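Local coordinates for protein probable nitrite reductase [nad(p)h] small subunit NIRD (Mycobacterium tuberculosis, PDB 4AIV) that forms the small subunit of an NADH-dependent nitrite reductase, associates with NirB and is probably required for reduction of nitrite to ammonium, at residues A[43-48]-A[109-114]; A[48-51]-A[57-60]. All coordinates share one frame; numbering follows the deposited sequence.

Contact 1 of 2, residues A[43-48]-A[109-114]; sequences GSVHAV and GRIQVA
Val45 and Ile111 meet side chain to side chain, and two residues further along each strand Ala47 meets Val113. The two strands run in the same direction. Val45 CA and Ile111 CA are 7.7 Å apart, too far for backbone pairing, so aliphatic groups alone join them. In Val45, CG1 stands opposite the carbonyl carbon (chi1 -65°) and is carried out to Ile111, where it lies 3.8 Å from Ile111 CD1. The other methyl, CG2, is wedged between the flanking backbone bonds and approaches Ile111 CG2 at 4.2 Å. Ile111 keeps its outer chain extended (chi2 173°), which places CD1 at the tip against Val45 while CG2 fills the flank. The two branched side chains therefore cross at a slant and engage at two places. The second pair is smaller. Both methyls of Val113 face the one methyl of Ala47: CB of Ala47 is 3.7 Å from Val113 CG1 and 4.0 Å from Val113 CG2. Alanine suits this place because the strands draw closer here, to 6.9 Å between Ala47 CA and Val113 CA. On the other face of its strand, His46 turns away and donates from NE2 to Ser44 OG at 2.8 Å, an oxygen that is also bonded to Asp42. Strand 100-105 lies between the two in the curled antiparallel sheet of this Rieske-like domain, and Tyr101 touches both Ala47 and Val113. Leu37 of strand 34-39 packs on Ile111 and Val113, while Cys14 of strand 7-15 reaches Ile111 from the other neighbouring strand.

Contact 2 of 2, residues A[48-51]-A[57-60]; sequences VGNV and AAVM
Asn50 and Met60 are set for each other by their first torsions. Asn50 swings CG opposite its backbone nitrogen (chi1 -161°), bringing the amide beside its own carbonyl, so that both oxygens face the backbone amides of Met60 and Ser61. Met60 puts CG beside its own nitrogen (chi1 -67°) and then bends twice more, laying CB and CG on the backbone carbonyls of the other segment before the rest of the chain bends away; the side chain also touches Asp52 and Ser76. The central bond runs from Met60 N to Asn50 O, 3.0 Å long and nearly straight at 166°, with the donor tilted out of the carbonyl plane. Asn50 OD1 accepts a hydrogen bond from the following amide, that of Ser61. One asparagine thus holds two successive N-H groups, using its main-chain and side-chain oxygens, a task for which its short amide is well suited. By position, this loop probably corresponds to the first cluster-binding loop of Rieske proteins, which supplies a cysteine and a histidine; no cysteine occurs between residues 48 and 60. An inverse gamma turn pivots on Ala58, closed by a weak bond from Val59 N to Ala57 O of 2.8 Å, and the small methyl of Ala58 lies 4.1 Å from Asn50 ND2. C-H...O contacts run both ways: Ala58 CA to Asn50 O and Val51 CA to Ala57 O, each 3.5 Å. The bond from CA to CB of Val51 points away, yet CG2 still comes within 4.4 Å of Ala58 CB. Met60 CG rests 3.5 Å from Gly49 O, since an unbranched CB and CG can lie against the carbonyls, while Ala36 of strand 34-39 touches both Asn50 and Met60.

Overall arrangement
Contacts 1 and 2 start from the same strand, 45-49, and their segments overlap at Val48, which carries neither contact; their centres are about 16 Å apart and lie on opposite sides of the chain's centre. Contact 1 is wholly buried: it joins two strands of the large sheet that are not neighbours, using branched and small aliphatic side chains. Contact 2 is partly buried, with Ala58 exposed, and pins the loop that follows the strand back onto its end. Its chemistry is accordingly polar and largely main-chain, with one asparagine doing most of the work. Strand 34-39 packs against both.

Contact 1 of 2, residues A[43-48]-A[109-114]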
loop_
_atom_site.group_PDB
_atom_site.type_symbol
_atom_site.label_atom_id
_atom_site.label_comp_id
_atom_site.label_asym_id
_atom_site.label_seq_id
_atom_site.Cartn_x
_atom_site.Cartn_y
_atom_site.Cartn_z
ATOM N N GLY A 43 -4.451 -12.583 4.499
ATOM C CA GLY A 43 -5.675 -12.148 3.845
ATOM C C GLY A 43 -5.872 -10.637 3.771
ATOM O O GLY A 43 -6.693 -10.146 2.988
ATOM N N SER A 44 -5.128 -9.896 4.583
ATOM C CA SER A 44 -5.291 -8.444 4.650
ATOM C C SER A 44 -4.841 -7.748 3.365
ATOM O O SER A 44 -3.959 -8.241 2.649
ATOM C CB SER A 44 -4.515 -7.867 5.841
ATOM O OG SER A 44 -3.108 -7.996 5.659
ATOM N N VAL A 45 -5.470 -6.612 3.075
ATOM C CA VAL A 45 -5.004 -5.735 2.008
ATOM C C VAL A 45 -4.488 -4.450 2.631
ATOM O O VAL A 45 -5.023 -3.981 3.637
ATOM C CB VAL A 45 -6.103 -5.435 0.941
ATOM C CG1 VAL A 45 -6.489 -6.715 0.206
ATOM C CG2 VAL A 45 -7.335 -4.779 1.577
ATOM N N HIS A 46 -3.424 -3.899 2.052
ATOM C CA HIS A 46 -2.819 -2.676 2.567
ATOM C C HIS A 46 -2.477 -1.747 1.412
ATOM O O HIS A 46 -1.974 -2.192 0.372
ATOM C CB HIS A 46 -1.563 -2.998 3.383
ATOM C CG HIS A 46 -1.843 -3.831 4.595
ATOM N ND1 HIS A 46 -2.174 -3.293 5.817
ATOM C CD2 HIS A 46 -1.890 -5.178 4.751
ATOM C CE1 HIS A 46 -2.399 -4.256 6.681
ATOM N NE2 HIS A 46 -2.227 -5.422 6.062
ATOM N N ALA A 47 -2.755 -0.462 1.590
ATOM C CA ALA A 47 -2.481 0.527 0.546
ATOM C C ALA A 47 -1.585 1.632 1.082
ATOM O O ALA A 47 -1.922 2.298 2.081
ATOM C CB ALA A 47 -3.786 1.114 0.005
ATOM N N VAL A 48 -0.434 1.815 0.431
ATOM C CA VAL A 48 0.491 2.879 0.800
ATOM C C VAL A 48 0.841 3.720 -0.435
ATOM O O VAL A 48 0.532 3.334 -1.568
ATOM C CB VAL A 48 1.792 2.337 1.476
ATOM C CG1 VAL A 48 1.462 1.615 2.788
ATOM C CG2 VAL A 48 2.561 1.421 0.529
ATOM N N GLY A 109 -16.452 -9.342 -1.716
ATOM C CA GLY A 109 -15.137 -9.665 -2.243
ATOM C C GLY A 109 -14.514 -8.641 -3.176
ATOM O O GLY A 109 -13.743 -9.001 -4.067
ATOM N N ARG A 110 -14.840 -7.368 -2.988
ATOM C CA ARG A 110 -14.208 -6.306 -3.771
ATOM C C ARG A 110 -13.196 -5.580 -2.904
ATOM O O ARG A 110 -13.496 -5.221 -1.760
ATOM C CB ARG A 110 -15.251 -5.302 -4.277
ATOM C CG ARG A 110 -16.196 -5.835 -5.349
ATOM N N ILE A 111 -12.000 -5.368 -3.442
ATOM C CA ILE A 111 -10.995 -4.581 -2.738
ATOM C C ILE A 111 -11.187 -3.098 -3.042
ATOM O O ILE A 111 -11.242 -2.692 -4.205
ATOM C CB ILE A 111 -9.559 -4.991 -3.124
ATOM C CG1 ILE A 111 -9.338 -6.475 -2.816
ATOM C CG2 ILE A 111 -8.542 -4.128 -2.371
ATOM C CD1 ILE A 111 -8.012 -7.013 -3.311
ATOM N N GLN A 112 -11.312 -2.294 -1.993
ATOM C CA GLN A 112 -11.396 -0.850 -2.160
ATOM C C GLN A 112 -10.321 -0.142 -1.366
ATOM O O GLN A 112 -9.839 -0.656 -0.351
ATOM C CB GLN A 112 -12.746 -0.335 -1.690
ATOM C CG GLN A 112 -13.924 -0.924 -2.417
ATOM C CD GLN A 112 -15.183 -0.174 -2.091
ATOM O OE1 GLN A 112 -15.702 -0.267 -0.976
ATOM N NE2 GLN A 112 -15.679 0.597 -3.057
ATOM N N VAL A 113 -9.971 1.053 -1.830
ATOM C CA VAL A 113 -9.007 1.903 -1.160
ATOM C C VAL A 113 -9.601 3.293 -1.026
ATOM O O VAL A 113 -10.158 3.833 -1.990
ATOM C CB VAL A 113 -7.687 2.005 -1.965
ATOM C CG1 VAL A 113 -6.707 2.940 -1.256
ATOM C CG2 VAL A 113 -7.073 0.630 -2.177
ATOM N N ALA A 114 -9.487 3.876 0.162
ATOM C CA ALA A 114 -10.053 5.196 0.390
ATOM C C ALA A 114 -8.976 6.260 0.465
ATOM O O ALA A 114 -7.826 5.989 0.803
ATOM C CB ALA A 114 -10.874 5.210 1.678
#

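Contact 2 of 2, residues A[48-51]-A[57-60]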
loop_
_atom_site.group_PDB
_atom_site.type_symbol
_atom_site.label_atom_id
_atom_site.label_comp_id
_atom_site.label_asym_id
_atom_site.label_seq_id
_atom_site.Cartn_x
_atom_site.Cartn_y
_atom_site.Cartn_z
ATOM N N VAL A 48 -0.434 1.815 0.431
ATOM C CA VAL A 48 0.491 2.879 0.800
ATOM C C VAL A 48 0.841 3.720 -0.435
ATOM O O VAL A 48 0.532 3.334 -1.568
ATOM C CB VAL A 48 1.792 2.337 1.476
ATOM C CG1 VAL A 48 1.462 1.615 2.788
ATOM C CG2 VAL A 48 2.561 1.421 0.529
ATOM N N GLY A 49 1.459 4.873 -0.216
ATOM C CA GLY A 49 1.902 5.708 -1.325
ATOM C C GLY A 49 2.731 4.924 -2.336
ATOM O O GLY A 49 3.586 4.127 -1.960
ATOM N N ASN A 50 2.470 5.136 -3.620
ATOM C CA ASN A 50 3.203 4.427 -4.671
ATOM C C ASN A 50 4.558 5.071 -4.992
ATOM O O ASN A 50 5.403 4.480 -5.686
ATOM C CB ASN A 50 2.355 4.337 -5.944
ATOM C CG ASN A 50 2.834 3.254 -6.884
ATOM O OD1 ASN A 50 3.261 2.173 -6.451
ATOM N ND2 ASN A 50 2.774 3.534 -8.182
ATOM N N VAL A 51 4.768 6.283 -4.490
ATOM C CA VAL A 51 5.996 7.008 -4.789
ATOM C C VAL A 51 7.051 6.825 -3.694
ATOM O O VAL A 51 6.811 7.132 -2.522
ATOM C CB VAL A 51 5.724 8.510 -5.019
ATOM C CG1 VAL A 51 7.022 9.240 -5.339
ATOM C CG2 VAL A 51 4.699 8.699 -6.132
ATOM N N ALA A 57 10.478 7.976 -7.426
ATOM C CA ALA A 57 10.080 6.953 -8.404
ATOM C C ALA A 57 8.736 6.302 -8.051
ATOM O O ALA A 57 8.550 5.818 -6.929
ATOM C CB ALA A 57 11.168 5.876 -8.510
ATOM N N ALA A 58 7.801 6.285 -8.999
ATOM C CA ALA A 58 6.490 5.670 -8.750
ATOM C C ALA A 58 6.592 4.162 -8.915
ATOM O O ALA A 58 6.082 3.606 -9.892
ATOM C CB ALA A 58 5.412 6.244 -9.691
ATOM N N VAL A 59 7.252 3.504 -7.961
ATOM C CA VAL A 59 7.576 2.082 -8.089
ATOM C C VAL A 59 7.325 1.236 -6.836
ATOM O O VAL A 59 7.689 0.055 -6.816
ATOM C CB VAL A 59 9.069 1.874 -8.481
ATOM C CG1 VAL A 59 9.408 2.597 -9.801
ATOM C CG2 VAL A 59 9.985 2.346 -7.345
ATOM N N MET A 60 6.728 1.810 -5.793
ATOM C CA MET A 60 6.551 1.055 -4.544
ATOM C C MET A 60 5.776 -0.255 -4.742
ATOM O O MET A 60 6.090 -1.269 -4.107
ATOM C CB MET A 60 5.887 1.898 -3.445
ATOM C CG MET A 60 6.742 3.055 -2.939
ATOM S SD MET A 60 8.359 2.558 -2.299
ATOM C CE MET A 60 7.901 1.462 -0.939
#